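Local coordinates for conserved hypothetical protein (Bacteroides thetaiotaomicron, PDB 2HQY), which is of unknown function but binds coenzyme A and carries an acetyltransferase-like phosphatidylglycerol lysyltransferase C-terminal domain, consistent with a transferase role, at residues 53-58 / 85-90; 229-234 / 251-256; 236-239 / 245-248. One frame throughout, in Å; residues are numbered along the deposited sequence. Where two conformers were deposited one is given.

Contact 1. Residues 53-58 / 85-90; sequences VFKFWA and DKEKHN
Lys55 is the first residue of 53-58 to reach across. With CG anti to the backbone N (chi1 174°) and the rest of the chain extended, it runs towards Glu87 from the opposite direction. NZ lies 2.7 Å from Glu87 OE2, meeting that oxygen on its anti side, 17° out of the carboxylate plane. Asp83, on the same helix, takes a second salt bridge from this ammonium, so two acidic side chains share one buried charge. Helix 73-87 closes in a Schellman motif: Lys88 takes positive phi, and one of the two bonds back into the last turn runs from Lys88 N to Asp85 O, 2.9 Å, turning the chain so that His89 comes round towards the strand. Further along the strand, Trp57 presents its benzo edge to both Glu87 and His89. Its CZ2 lies 3.7 Å from Glu87 OE1, with the carboxylate set nearly perpendicular to the indole. Two atoms further round, CZ3 sits above the imidazole face of His89 towards its rim, a T-shaped pair with planes at 85° and centroids 5.2 Å apart. The second subunit continues the cluster: its Gln166 hydrogen-bonds to His89 NE2, and its His199 stacks on Trp57.

Contact 2. Residues 229-234 / 251-256; sequences ETFGVH and YEFANR
Phe231, on strand 230-238, and Phe253, on helix 245-256, point at one another and cross at about a right angle. Both have CG anti to the backbone N (chi1 -166° and -176°), which carries each ring out from its own backbone into the interface between strand and helix. The rings touch through their outer corners: Phe231 CE2 is 3.8 Å from Phe253 CE2 and equally close to CZ of that ring. Their planes stand 67° apart with centroids separated by 5.8 Å, an oblique pairing that is neither a stack nor a T. Val233, two residues along on the same face of the strand, brings CG2 to the edge of the Phe253 ring, 4.3 Å from CE2. Phe253 is thus met by both strand side chains, and Thr221 of the adjacent strand 216-227 and Tyr157 of strand 156-159 also pack on it. The strand and helix belong to a beta-alpha-beta unit completed by strand 263-265, which runs parallel to 230-238, consistent with the acetyltransferase-like fold. No hydrogen bond crosses between 229-234 and 251-256; the three touching side chains are buried and apolar, so the direct contact between these segments probably rests on dispersion and the exclusion of water.

Contact 3. Residues 236-239 / 245-248; sequences EKAD and AYAM. With COA (coenzyme A), chain C.
The coenzyme A pocket takes in both sides of this contact, Ala238 at the end of a strand and Tyr246 at the start of the following helix. Ala238 CB sits over the centre of the Tyr246 ring, 3.5 Å from its centroid and only 9° off the normal, a CH-pi contact that covers one face. On the backbone side, Ala238 N gives a weak, bent hydrogen bond to Tyr246 OH at 3.1 Å. The phenol in turn donates to O8A of the 3'-phosphate of coenzyme A; the modelled 2.4 Å between OH and O8A is very short, and its exact value is doubtful. A water donates to the same Tyr246 OH at 2.8 Å and also lies 3.1 Å from ribose O2B. Strand 230-238 passes here through a short loop into helix 245-256, the strand-to-helix half of a beta-alpha-beta crossover that strand 263-265 completes, as in acetyltransferase-like folds, and Ala245 CB packs against Ala238 CB at 4.1 Å. With CG anti to the backbone N (chi1 -164°) and an extended chain, Glu236 carries OE2 to within 3.5 Å of Tyr246 CD2. That oxygen also accepts from a second water at 2.8 Å and forms a salt bridge with Arg266. Lys237 leaves the strand away from the helix; its NZ forms a salt bridge with Glu190 and a cation-pi contact with Trp175, whose NE1 hydrogen-bonds to coenzyme A.

Contact 1 comes first along the chain and closes before the other two begin. It sits on the opposite side of the chain's centre, its own centre about 33 Å from that of contact 2 and about 38 Å from that of contact 3, and joins strand 51-58 to the end of helix 73-87 beside the second subunit. Contacts 2 and 3 share strand 230-238 and helix 245-256, with centres about 14 Å apart. Contact 3 lies within the sequence span of contact 2, near the turn from strand to helix. One strand-helix pair is therefore packed by apolar side chains at one end and takes part in coenzyme A binding at the other, far from contact 1.

Contact 1. Residues 53-58 / 85-90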
ATOM      1  N   VAL A  53      17.415   2.946  -8.037  1.00 16.44           N
ATOM      2  CA  VAL A  53      17.472   2.159  -6.787  1.00 17.37           C
ATOM      3  C   VAL A  53      16.108   2.045  -6.099  1.00 17.74           C
ATOM      4  O   VAL A  53      15.327   2.974  -6.159  1.00 17.77           O
ATOM      5  CB  VAL A  53      18.542   2.764  -5.837  1.00 18.50           C
ATOM      6  CG1 VAL A  53      19.947   2.622  -6.467  1.00 17.90           C
ATOM      7  CG2 VAL A  53      18.264   4.251  -5.579  1.00 20.41           C
ATOM      8  N   PHE A  54      15.816   0.898  -5.482  1.00 17.96           N
ATOM      9  CA  PHE A  54      14.511   0.655  -4.834  1.00 17.69           C
ATOM     10  C   PHE A  54      14.778   0.347  -3.366  1.00 17.89           C
ATOM     11  O   PHE A  54      15.843  -0.195  -3.028  1.00 18.80           O
ATOM     12  CB  PHE A  54      13.758  -0.500  -5.482  1.00 17.66           C
ATOM     13  CG  PHE A  54      13.311  -0.228  -6.895  1.00 16.93           C
ATOM     14  CD1 PHE A  54      12.134   0.478  -7.143  1.00 17.83           C
ATOM     15  CD2 PHE A  54      14.086  -0.647  -7.975  1.00 18.71           C
ATOM     16  CE1 PHE A  54      11.701   0.747  -8.472  1.00 15.33           C
ATOM     17  CE2 PHE A  54      13.670  -0.384  -9.314  1.00 15.16           C
ATOM     18  CZ  PHE A  54      12.479   0.318  -9.557  1.00 15.97           C
ATOM     19  N   LYS A  55      13.824   0.737  -2.515  1.00 17.55           N
ATOM     20  CA  LYS A  55      13.888   0.542  -1.053  1.00 16.67           C
ATOM     21  C   LYS A  55      12.532  -0.044  -0.648  1.00 17.35           C
ATOM     22  O   LYS A  55      11.476   0.496  -1.067  1.00 16.31           O
ATOM     23  CB  LYS A  55      14.159   1.882  -0.381  1.00 16.83           C
ATOM     24  CG  LYS A  55      14.124   1.934   1.147  1.00 16.17           C
ATOM     25  CD  LYS A  55      14.473   3.357   1.574  1.00 17.80           C
ATOM     26  CE  LYS A  55      14.635   3.523   3.103  1.00 17.40           C
ATOM     27  NZ  LYS A  55      14.988   4.965   3.430  1.00 16.04           N
ATOM     28  N   PHE A  56      12.584  -1.154   0.099  1.00 16.74           N
ATOM     29  CA  PHE A  56      11.419  -1.976   0.512  1.00 17.89           C
ATOM     30  C   PHE A  56      11.481  -2.252   2.005  1.00 17.07           C
ATOM     31  O   PHE A  56      12.568  -2.453   2.561  1.00 16.19           O
ATOM     32  CB  PHE A  56      11.435  -3.417  -0.079  1.00 18.23           C
ATOM     33  CG  PHE A  56      11.591  -3.485  -1.541  1.00 19.85           C
ATOM     34  CD1 PHE A  56      10.452  -3.498  -2.381  1.00 21.45           C
ATOM     35  CD2 PHE A  56      12.853  -3.602  -2.101  1.00 19.47           C
ATOM     36  CE1 PHE A  56      10.590  -3.575  -3.792  1.00 22.48           C
ATOM     37  CE2 PHE A  56      13.005  -3.682  -3.499  1.00 23.38           C
ATOM     38  CZ  PHE A  56      11.892  -3.660  -4.347  1.00 20.87           C
ATOM     39  N   TRP A  57      10.316  -2.353   2.627  1.00 16.30           N
ATOM     40  CA  TRP A  57      10.222  -2.867   3.983  1.00 17.71           C
ATOM     41  C   TRP A  57       9.475  -4.194   3.896  1.00 18.94           C
ATOM     42  O   TRP A  57       8.277  -4.219   3.597  1.00 16.91           O
ATOM     43  CB  TRP A  57       9.467  -1.890   4.884  1.00 17.71           C
ATOM     44  CG  TRP A  57      10.258  -0.632   5.142  1.00 17.28           C
ATOM     45  CD1 TRP A  57      10.206   0.530   4.418  1.00 18.78           C
ATOM     46  CD2 TRP A  57      11.228  -0.420   6.179  1.00 17.87           C
ATOM     47  NE1 TRP A  57      11.069   1.465   4.959  1.00 19.01           N
ATOM     48  CE2 TRP A  57      11.724   0.903   6.025  1.00 16.27           C
ATOM     49  CE3 TRP A  57      11.738  -1.222   7.215  1.00 16.70           C
ATOM     50  CZ2 TRP A  57      12.681   1.450   6.889  1.00 18.88           C
ATOM     51  CZ3 TRP A  57      12.697  -0.673   8.079  1.00 19.35           C
ATOM     52  CH2 TRP A  57      13.156   0.656   7.901  1.00 17.17           C
ATOM     53  N   ALA A  58      10.224  -5.283   4.075  1.00 20.64           N
ATOM     54  CA  ALA A  58       9.668  -6.632   4.102  1.00 22.60           C
ATOM     55  C   ALA A  58       9.489  -6.958   5.562  1.00 24.09           C
ATOM     56  O   ALA A  58      10.429  -7.466   6.222  1.00 23.48           O
ATOM     57  CB  ALA A  58      10.630  -7.609   3.444  1.00 23.25           C
ATOM     58  N   ASP A  85      22.102   3.064   7.439  1.00 20.94           N
ATOM     59  CA  ASP A  85      22.563   3.608   8.738  1.00 23.31           C
ATOM     60  C   ASP A  85      21.537   4.557   9.352  1.00 23.91           C
ATOM     61  O   ASP A  85      21.222   4.448  10.552  1.00 23.80           O
ATOM     62  CB  ASP A  85      23.906   4.342   8.593  1.00 23.27           C
ATOM     63  CG  ASP A  85      25.062   3.417   8.255  1.00 26.12           C
ATOM     64  OD1 ASP A  85      24.930   2.175   8.376  1.00 29.09           O
ATOM     65  OD2 ASP A  85      26.137   3.944   7.872  1.00 27.70           O
ATOM     66  N   LYS A  86      21.015   5.483   8.541  0.50 24.37           N
ATOM     67  CA  LYS A  86      19.979   6.422   8.997  0.50 24.65           C
ATOM     68  C   LYS A  86      18.714   5.714   9.469  0.50 24.50           C
ATOM     69  O   LYS A  86      18.047   6.178  10.401  0.50 24.77           O
ATOM     70  CB  LYS A  86      19.631   7.432   7.900  0.50 24.85           C
ATOM     71  CG  LYS A  86      20.434   8.720   7.966  0.50 25.29           C
ATOM     72  CD  LYS A  86      20.060   9.680   6.829  0.50 25.33           C
ATOM     73  CE  LYS A  86      20.873   9.396   5.572  0.50 25.24           C
ATOM     74  NZ  LYS A  86      20.972  10.572   4.668  0.50 25.94           N
ATOM     75  N   GLU A  87      18.386   4.598   8.818  1.00 23.88           N
ATOM     76  CA  GLU A  87      17.241   3.800   9.198  1.00 23.60           C
ATOM     77  C   GLU A  87      17.524   2.919  10.414  1.00 23.91           C
ATOM     78  O   GLU A  87      16.593   2.311  10.956  1.00 24.15           O
ATOM     79  CB  GLU A  87      16.777   2.942   8.011  1.00 23.50           C
ATOM     80  CG  GLU A  87      16.325   3.770   6.808  1.00 22.06           C
ATOM     81  CD  GLU A  87      15.002   4.507   7.031  1.00 23.32           C
ATOM     82  OE1 GLU A  87      14.407   4.426   8.138  1.00 24.41           O
ATOM     83  OE2 GLU A  87      14.551   5.168   6.081  1.00 22.92           O
ATOM     84  N   LYS A  88      18.798   2.866  10.819  1.00 23.27           N
ATOM     85  CA  LYS A  88      19.279   2.055  11.961  1.00 23.51           C
ATOM     86  C   LYS A  88      19.131   0.566  11.688  1.00 23.18           C
ATOM     87  O   LYS A  88      18.780  -0.225  12.569  1.00 22.78           O
ATOM     88  CB  LYS A  88      18.592   2.490  13.271  1.00 23.66           C
ATOM     89  CG  LYS A  88      18.949   3.922  13.645  1.00 23.62           C
ATOM     90  CD  LYS A  88      18.255   4.402  14.920  1.00 25.10           C
ATOM     91  CE  LYS A  88      18.559   5.871  15.176  1.00 25.68           C
ATOM     92  NZ  LYS A  88      20.042   6.069  15.208  1.00 28.43           N
ATOM     93  N   HIS A  89      19.373   0.193  10.431  1.00 22.19           N
ATOM     94  CA  HIS A  89      19.304  -1.199  10.009  1.00 21.83           C
ATOM     95  C   HIS A  89      20.590  -1.548   9.269  1.00 21.31           C
ATOM     96  O   HIS A  89      21.230  -0.666   8.656  1.00 21.01           O
ATOM     97  CB  HIS A  89      18.081  -1.441   9.100  1.00 22.12           C
ATOM     98  CG  HIS A  89      16.786  -1.542   9.841  1.00 24.00           C
ATOM     99  ND1 HIS A  89      16.103  -2.731   9.988  1.00 27.13           N
ATOM    100  CD2 HIS A  89      16.045  -0.602  10.472  1.00 23.29           C
ATOM    101  CE1 HIS A  89      15.004  -2.521  10.693  1.00 25.99           C
ATOM    102  NE2 HIS A  89      14.954  -1.240  11.010  1.00 26.77           N
ATOM    103  N   ASN A  90      20.988  -2.813   9.337  0.50 21.03           N
ATOM    104  CA  ASN A  90      22.082  -3.263   8.499  0.50 20.70           C
ATOM    105  C   ASN A  90      21.676  -3.079   7.035  0.50 20.61           C
ATOM    106  O   ASN A  90      20.483  -2.989   6.716  0.50 20.22           O
ATOM    107  CB  ASN A  90      22.446  -4.722   8.786  0.50 20.94           C
ATOM    108  CG  ASN A  90      23.769  -5.123   8.153  0.50 20.64           C
ATOM    109  OD1 ASN A  90      24.710  -4.329   8.110  0.50 21.52           O
ATOM    110  ND2 ASN A  90      23.843  -6.349   7.646  0.50 19.94           N
TER

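Contact 2. Residues 229-234 / 251-256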
ATOM      1  N   GLU A 229      14.312  -8.059 -23.837  1.00 16.57           N
ATOM      2  CA  GLU A 229      14.161  -9.424 -24.325  1.00 17.05           C
ATOM      3  C   GLU A 229      13.455 -10.446 -23.399  1.00 16.19           C
ATOM      4  O   GLU A 229      13.502 -11.621 -23.639  1.00 15.43           O
ATOM      5  CB  GLU A 229      15.507 -10.004 -24.747  1.00 16.84           C
ATOM      6  CG  GLU A 229      16.495 -10.099 -23.647  1.00 16.12           C
ATOM      7  CD  GLU A 229      17.813 -10.723 -24.046  1.00 20.03           C
ATOM      8  OE1 GLU A 229      18.018 -10.963 -25.213  1.00 24.88           O
ATOM      9  OE2 GLU A 229      18.625 -10.970 -23.191  1.00 22.23           O
ATOM     10  N   THR A 230      12.813  -9.956 -22.355  1.00 14.93           N
ATOM     11  CA  THR A 230      12.170 -10.817 -21.357  1.00 14.67           C
ATOM     12  C   THR A 230      10.778 -10.274 -21.048  1.00 13.68           C
ATOM     13  O   THR A 230      10.623  -9.109 -20.690  1.00 13.78           O
ATOM     14  CB  THR A 230      12.991 -10.916 -20.037  1.00 14.67           C
ATOM     15  OG1 THR A 230      14.379 -11.160 -20.341  1.00 15.93           O
ATOM     16  CG2 THR A 230      12.441 -12.007 -19.112  1.00 15.03           C
ATOM     17  N   PHE A 231       9.777 -11.122 -21.240  1.00 13.02           N
ATOM     18  CA  PHE A 231       8.391 -10.782 -20.893  1.00 13.98           C
ATOM     19  C   PHE A 231       8.043 -11.553 -19.622  1.00 14.12           C
ATOM     20  O   PHE A 231       8.356 -12.748 -19.525  1.00 15.81           O
ATOM     21  CB  PHE A 231       7.480 -11.216 -22.037  1.00 14.02           C
ATOM     22  CG  PHE A 231       6.089 -10.641 -21.954  1.00 15.81           C
ATOM     23  CD1 PHE A 231       5.782  -9.451 -22.603  1.00 16.19           C
ATOM     24  CD2 PHE A 231       5.104 -11.269 -21.195  1.00 15.95           C
ATOM     25  CE1 PHE A 231       4.485  -8.903 -22.542  1.00 17.18           C
ATOM     26  CE2 PHE A 231       3.802 -10.734 -21.112  1.00 14.83           C
ATOM     27  CZ  PHE A 231       3.503  -9.540 -21.785  1.00 16.09           C
ATOM     28  N   GLY A 232       7.356 -10.920 -18.677  1.00 13.44           N
ATOM     29  CA  GLY A 232       7.010 -11.595 -17.428  1.00 13.69           C
ATOM     30  C   GLY A 232       5.527 -11.911 -17.436  1.00 13.78           C
ATOM     31  O   GLY A 232       4.702 -11.048 -17.732  1.00 14.44           O
ATOM     32  N   VAL A 233       5.181 -13.143 -17.105  1.00 12.97           N
ATOM     33  CA  VAL A 233       3.798 -13.507 -16.886  1.00 12.65           C
ATOM     34  C   VAL A 233       3.569 -13.444 -15.372  1.00 13.08           C
ATOM     35  O   VAL A 233       4.150 -14.230 -14.619  1.00 13.42           O
ATOM     36  CB  VAL A 233       3.464 -14.929 -17.460  1.00 12.18           C
ATOM     37  CG1 VAL A 233       2.005 -15.284 -17.188  1.00 13.21           C
ATOM     38  CG2 VAL A 233       3.737 -14.949 -18.947  1.00 13.96           C
ATOM     39  N   HIS A 234       2.754 -12.496 -14.928  1.00 11.88           N
ATOM     40  CA  HIS A 234       2.620 -12.218 -13.476  1.00 13.17           C
ATOM     41  C   HIS A 234       1.528 -13.024 -12.791  1.00 13.66           C
ATOM     42  O   HIS A 234       1.622 -13.320 -11.596  1.00 13.59           O
ATOM     43  CB  HIS A 234       2.410 -10.714 -13.201  1.00 13.39           C
ATOM     44  CG  HIS A 234       3.464  -9.843 -13.815  1.00 14.55           C
ATOM     45  ND1 HIS A 234       4.761 -10.283 -14.008  1.00 16.87           N
ATOM     46  CD2 HIS A 234       3.418  -8.579 -14.305  1.00 15.72           C
ATOM     47  CE1 HIS A 234       5.455  -9.333 -14.618  1.00 18.46           C
ATOM     48  NE2 HIS A 234       4.667  -8.285 -14.796  1.00 16.69           N
ATOM     49  N   TYR A 251      -0.503 -21.370 -23.542  1.00 14.53           N
ATOM     50  CA  TYR A 251      -0.229 -21.455 -24.968  1.00 15.37           C
ATOM     51  C   TYR A 251      -0.791 -20.269 -25.769  1.00 14.50           C
ATOM     52  O   TYR A 251      -0.075 -19.678 -26.577  1.00 14.70           O
ATOM     53  CB  TYR A 251      -0.789 -22.770 -25.498  1.00 16.61           C
ATOM     54  CG  TYR A 251      -0.574 -22.954 -26.975  1.00 18.69           C
ATOM     55  CD1 TYR A 251       0.657 -23.372 -27.466  1.00 19.46           C
ATOM     56  CD2 TYR A 251      -1.597 -22.674 -27.877  1.00 20.17           C
ATOM     57  CE1 TYR A 251       0.854 -23.548 -28.840  1.00 22.13           C
ATOM     58  CE2 TYR A 251      -1.412 -22.845 -29.265  1.00 22.35           C
ATOM     59  CZ  TYR A 251      -0.184 -23.264 -29.727  1.00 20.87           C
ATOM     60  OH  TYR A 251      -0.018 -23.422 -31.101  1.00 24.58           O
ATOM     61  N   GLU A 252      -2.063 -19.924 -25.574  1.00 13.85           N
ATOM     62  CA  GLU A 252      -2.637 -18.811 -26.364  1.00 13.12           C
ATOM     63  C   GLU A 252      -1.920 -17.500 -26.063  1.00 12.75           C
ATOM     64  O   GLU A 252      -1.590 -16.744 -26.972  1.00 13.46           O
ATOM     65  CB  GLU A 252      -4.148 -18.672 -26.108  1.00 12.26           C
ATOM     66  CG  GLU A 252      -4.984 -19.808 -26.759  1.00 13.37           C
ATOM     67  CD  GLU A 252      -5.464 -19.459 -28.159  1.00 16.20           C
ATOM     68  OE1 GLU A 252      -5.067 -18.391 -28.694  1.00 16.97           O
ATOM     69  OE2 GLU A 252      -6.228 -20.275 -28.733  1.00 15.72           O
ATOM     70  N   PHE A 253      -1.675 -17.221 -24.779  1.00 13.18           N
ATOM     71  CA  PHE A 253      -1.070 -15.946 -24.442  1.00 13.54           C
ATOM     72  C   PHE A 253       0.406 -15.899 -24.884  1.00 13.96           C
ATOM     73  O   PHE A 253       0.859 -14.845 -25.324  1.00 13.97           O
ATOM     74  CB  PHE A 253      -1.248 -15.639 -22.947  1.00 13.61           C
ATOM     75  CG  PHE A 253      -0.727 -14.270 -22.538  1.00 13.81           C
ATOM     76  CD1 PHE A 253      -1.216 -13.113 -23.141  1.00 14.90           C
ATOM     77  CD2 PHE A 253       0.245 -14.157 -21.555  1.00 15.38           C
ATOM     78  CE1 PHE A 253      -0.755 -11.850 -22.761  1.00 15.96           C
ATOM     79  CE2 PHE A 253       0.730 -12.900 -21.162  1.00 14.56           C
ATOM     80  CZ  PHE A 253       0.215 -11.745 -21.767  1.00 17.26           C
ATOM     81  N   ALA A 254       1.118 -17.032 -24.820  1.00 13.14           N
ATOM     82  CA  ALA A 254       2.535 -17.073 -25.266  1.00 13.94           C
ATOM     83  C   ALA A 254       2.605 -16.615 -26.732  1.00 14.24           C
ATOM     84  O   ALA A 254       3.502 -15.864 -27.134  1.00 14.79           O
ATOM     85  CB  ALA A 254       3.134 -18.482 -25.079  1.00 13.14           C
ATOM     86  N   ASN A 255       1.613 -17.031 -27.508  1.00 14.54           N
ATOM     87  CA  ASN A 255       1.544 -16.638 -28.914  1.00 15.77           C
ATOM     88  C   ASN A 255       1.263 -15.165 -29.186  1.00 16.76           C
ATOM     89  O   ASN A 255       1.501 -14.669 -30.310  1.00 17.40           O
ATOM     90  CB  ASN A 255       0.602 -17.574 -29.669  1.00 15.53           C
ATOM     91  CG  ASN A 255       1.317 -18.861 -30.071  1.00 17.65           C
ATOM     92  OD1 ASN A 255       2.102 -18.882 -31.040  1.00 17.41           O
ATOM     93  ND2 ASN A 255       1.086 -19.921 -29.318  1.00 15.35           N
ATOM     94  N   ARG A 256       0.747 -14.476 -28.170  1.00 16.31           N
ATOM     95  CA  ARG A 256       0.471 -13.030 -28.246  1.00 16.94           C
ATOM     96  C   ARG A 256       1.659 -12.176 -27.770  1.00 17.85           C
ATOM     97  O   ARG A 256       1.732 -10.977 -28.055  1.00 18.44           O
ATOM     98  CB  ARG A 256      -0.778 -12.692 -27.427  1.00 17.40           C
ATOM     99  CG  ARG A 256      -2.055 -13.432 -27.869  1.00 15.67           C
ATOM    100  CD  ARG A 256      -2.394 -13.191 -29.361  1.00 17.21           C
ATOM    101  NE  ARG A 256      -3.704 -13.773 -29.673  1.00 14.32           N
ATOM    102  CZ  ARG A 256      -4.855 -13.115 -29.801  1.00 12.99           C
ATOM    103  NH1 ARG A 256      -4.909 -11.780 -29.728  1.00 12.67           N
ATOM    104  NH2 ARG A 256      -5.956 -13.822 -30.065  1.00 14.23           N
TER

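Contact 3. Residues 236-239 / 245-248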
ATOM      1  N   GLU A 236      -1.642 -16.133 -13.481  1.00 13.62           N
ATOM      2  CA  GLU A 236      -2.420 -17.072 -14.269  1.00 15.14           C
ATOM      3  C   GLU A 236      -3.410 -17.775 -13.346  1.00 14.54           C
ATOM      4  O   GLU A 236      -3.002 -18.399 -12.354  1.00 15.42           O
ATOM      5  CB  GLU A 236      -1.463 -18.076 -14.935  1.00 14.78           C
ATOM      6  CG  GLU A 236      -2.050 -18.876 -16.071  1.00 17.78           C
ATOM      7  CD  GLU A 236      -1.013 -19.839 -16.649  1.00 17.71           C
ATOM      8  OE1 GLU A 236      -0.531 -19.587 -17.777  1.00 19.58           O
ATOM      9  OE2 GLU A 236      -0.642 -20.809 -15.940  1.00 17.58           O
ATOM     10  N   LYS A 237      -4.710 -17.653 -13.628  1.00 14.30           N
ATOM     11  CA  LYS A 237      -5.762 -18.239 -12.791  1.00 14.82           C
ATOM     12  C   LYS A 237      -6.726 -18.986 -13.665  1.00 15.67           C
ATOM     13  O   LYS A 237      -7.065 -18.521 -14.754  1.00 14.30           O
ATOM     14  CB  LYS A 237      -6.586 -17.178 -12.045  1.00 14.53           C
ATOM     15  CG  LYS A 237      -5.841 -16.343 -11.039  1.00 18.27           C
ATOM     16  CD  LYS A 237      -5.464 -17.168  -9.847  1.00 17.45           C
ATOM     17  CE  LYS A 237      -4.846 -16.278  -8.806  1.00 19.41           C
ATOM     18  NZ  LYS A 237      -4.349 -17.135  -7.723  1.00 17.71           N
ATOM     19  N   ALA A 238      -7.188 -20.141 -13.184  1.00 17.26           N
ATOM     20  CA  ALA A 238      -8.165 -20.920 -13.919  1.00 19.97           C
ATOM     21  C   ALA A 238      -9.176 -21.560 -12.973  1.00 22.40           C
ATOM     22  O   ALA A 238      -8.874 -21.812 -11.788  1.00 21.67           O
ATOM     23  CB  ALA A 238      -7.472 -21.968 -14.814  1.00 20.01           C
ATOM     24  N   ASP A 239     -10.396 -21.726 -13.488  1.00 25.01           N
ATOM     25  CA  ASP A 239     -11.448 -22.505 -12.827  1.00 28.26           C
ATOM     26  C   ASP A 239     -10.943 -23.954 -12.823  1.00 29.68           C
ATOM     27  O   ASP A 239     -10.646 -24.539 -13.874  1.00 30.11           O
ATOM     28  CB  ASP A 239     -12.764 -22.355 -13.614  1.00 27.97           C
ATOM     29  CG  ASP A 239     -13.926 -23.130 -13.013  1.00 30.90           C
ATOM     30  OD1 ASP A 239     -13.728 -24.047 -12.188  1.00 33.08           O
ATOM     31  OD2 ASP A 239     -15.069 -22.833 -13.418  1.00 34.36           O
ATOM     32  N   ALA A 245      -7.385 -26.023 -18.897  1.00 20.19           N
ATOM     33  CA  ALA A 245      -7.488 -24.580 -19.023  1.00 19.08           C
ATOM     34  C   ALA A 245      -6.162 -23.867 -18.747  1.00 17.90           C
ATOM     35  O   ALA A 245      -5.835 -22.931 -19.454  1.00 17.19           O
ATOM     36  CB  ALA A 245      -8.601 -24.016 -18.139  1.00 19.64           C
ATOM     37  N   TYR A 246      -5.412 -24.287 -17.730  1.00 17.54           N
ATOM     38  CA  TYR A 246      -4.082 -23.683 -17.499  1.00 16.92           C
ATOM     39  C   TYR A 246      -3.158 -23.874 -18.705  1.00 16.56           C
ATOM     40  O   TYR A 246      -2.484 -22.922 -19.139  1.00 17.31           O
ATOM     41  CB  TYR A 246      -3.413 -24.236 -16.230  1.00 17.15           C
ATOM     42  CG  TYR A 246      -3.875 -23.556 -14.949  1.00 17.22           C
ATOM     43  CD1 TYR A 246      -4.613 -24.254 -13.984  1.00 18.27           C
ATOM     44  CD2 TYR A 246      -3.573 -22.200 -14.704  1.00 17.56           C
ATOM     45  CE1 TYR A 246      -5.024 -23.624 -12.782  1.00 17.74           C
ATOM     46  CE2 TYR A 246      -3.993 -21.557 -13.524  1.00 18.30           C
ATOM     47  CZ  TYR A 246      -4.715 -22.271 -12.568  1.00 18.35           C
ATOM     48  OH  TYR A 246      -5.132 -21.639 -11.402  1.00 17.42           O
ATOM     49  N   ALA A 247      -3.140 -25.086 -19.266  1.00 15.95           N
ATOM     50  CA  ALA A 247      -2.302 -25.343 -20.460  1.00 16.14           C
ATOM     51  C   ALA A 247      -2.713 -24.465 -21.650  1.00 15.64           C
ATOM     52  O   ALA A 247      -1.848 -23.891 -22.336  1.00 16.19           O
ATOM     53  CB  ALA A 247      -2.338 -26.845 -20.876  1.00 16.00           C
ATOM     54  N   MET A 248      -4.017 -24.394 -21.921  1.00 14.91           N
ATOM     55  CA  MET A 248      -4.491 -23.654 -23.105  1.00 15.13           C
ATOM     56  C   MET A 248      -4.239 -22.137 -22.984  1.00 15.22           C
ATOM     57  O   MET A 248      -3.814 -21.503 -23.969  1.00 15.32           O
ATOM     58  CB  MET A 248      -5.963 -23.919 -23.415  1.00 14.95           C
ATOM     59  CG  MET A 248      -6.432 -23.139 -24.678  1.00 14.38           C
ATOM     60  SD  MET A 248      -5.393 -23.593 -26.156  1.00 18.87           S
ATOM     61  CE  MET A 248      -6.206 -25.036 -26.245  1.00  4.78           C
TER
HETATM   62  N1A COA C1001       0.308 -17.483  -5.181  1.00 35.82           N
HETATM   63  C2A COA C1001      -0.474 -17.847  -6.216  1.00 36.21           C
HETATM   64  N3A COA C1001      -1.054 -19.056  -6.258  1.00 35.39           N
HETATM   65  C4A COA C1001      -0.862 -19.946  -5.243  1.00 36.04           C
HETATM   66  C5A COA C1001      -0.061 -19.597  -4.161  1.00 36.13           C
HETATM   67  C6A COA C1001       0.530 -18.326  -4.142  1.00 35.69           C
HETATM   68  N6A COA C1001       1.321 -17.909  -3.121  1.00 35.04           N
HETATM   69  N7A COA C1001      -0.060 -20.668  -3.324  1.00 36.56           N
HETATM   70  C8A COA C1001      -0.837 -21.639  -3.865  1.00 35.61           C
HETATM   71  N9A COA C1001      -1.302 -21.202  -5.045  1.00 35.53           N
HETATM   72  C1B COA C1001      -2.247 -21.907  -5.957  1.00 35.55           C
HETATM   73  C2B COA C1001      -1.820 -23.127  -6.765  1.00 35.04           C
HETATM   74  O2B COA C1001      -1.297 -22.740  -8.034  1.00 34.92           O
HETATM   75  C3B COA C1001      -3.168 -23.804  -6.955  1.00 35.22           C
HETATM   76  O3B COA C1001      -3.903 -23.203  -8.027  1.00 32.98           O
HETATM   77  P3B COA C1001      -5.041 -24.027  -8.820  1.00 33.99           P
HETATM   78  O7A COA C1001      -4.214 -24.937  -9.726  1.00 32.14           O
HETATM   79  O8A COA C1001      -5.888 -22.964  -9.507  1.00 29.00           O
HETATM   80  O9A COA C1001      -5.820 -24.812  -7.788  1.00 34.85           O
HETATM   81  C4B COA C1001      -3.943 -23.529  -5.677  1.00 38.17           C
HETATM   82  O4B COA C1001      -3.371 -22.327  -5.152  1.00 35.52           O
HETATM   83  C5B COA C1001      -3.843 -24.682  -4.670  1.00 44.42           C
HETATM   84  O5B COA C1001      -2.665 -25.451  -4.958  1.00 54.35           O
HETATM   85  P1A COA C1001      -1.643 -26.084  -3.866  1.00 59.56           P
HETATM   86  O1A COA C1001      -0.327 -26.336  -4.572  1.00 60.23           O
HETATM   87  O2A COA C1001      -1.646 -25.275  -2.576  1.00 60.30           O
HETATM   88  O3A COA C1001      -2.346 -27.520  -3.622  1.00 63.77           O
HETATM   89  O4A COA C1001      -4.261 -29.031  -2.943  1.00 67.57           O
HETATM   90  O5A COA C1001      -4.160 -26.563  -2.066  1.00 67.55           O
HETATM   91  O   HOH W   1       0.179 -23.039 -17.347  1.00 24.74           O
HETATM   92  O   HOH W   2      -2.700 -20.979 -10.144  1.00 35.18           O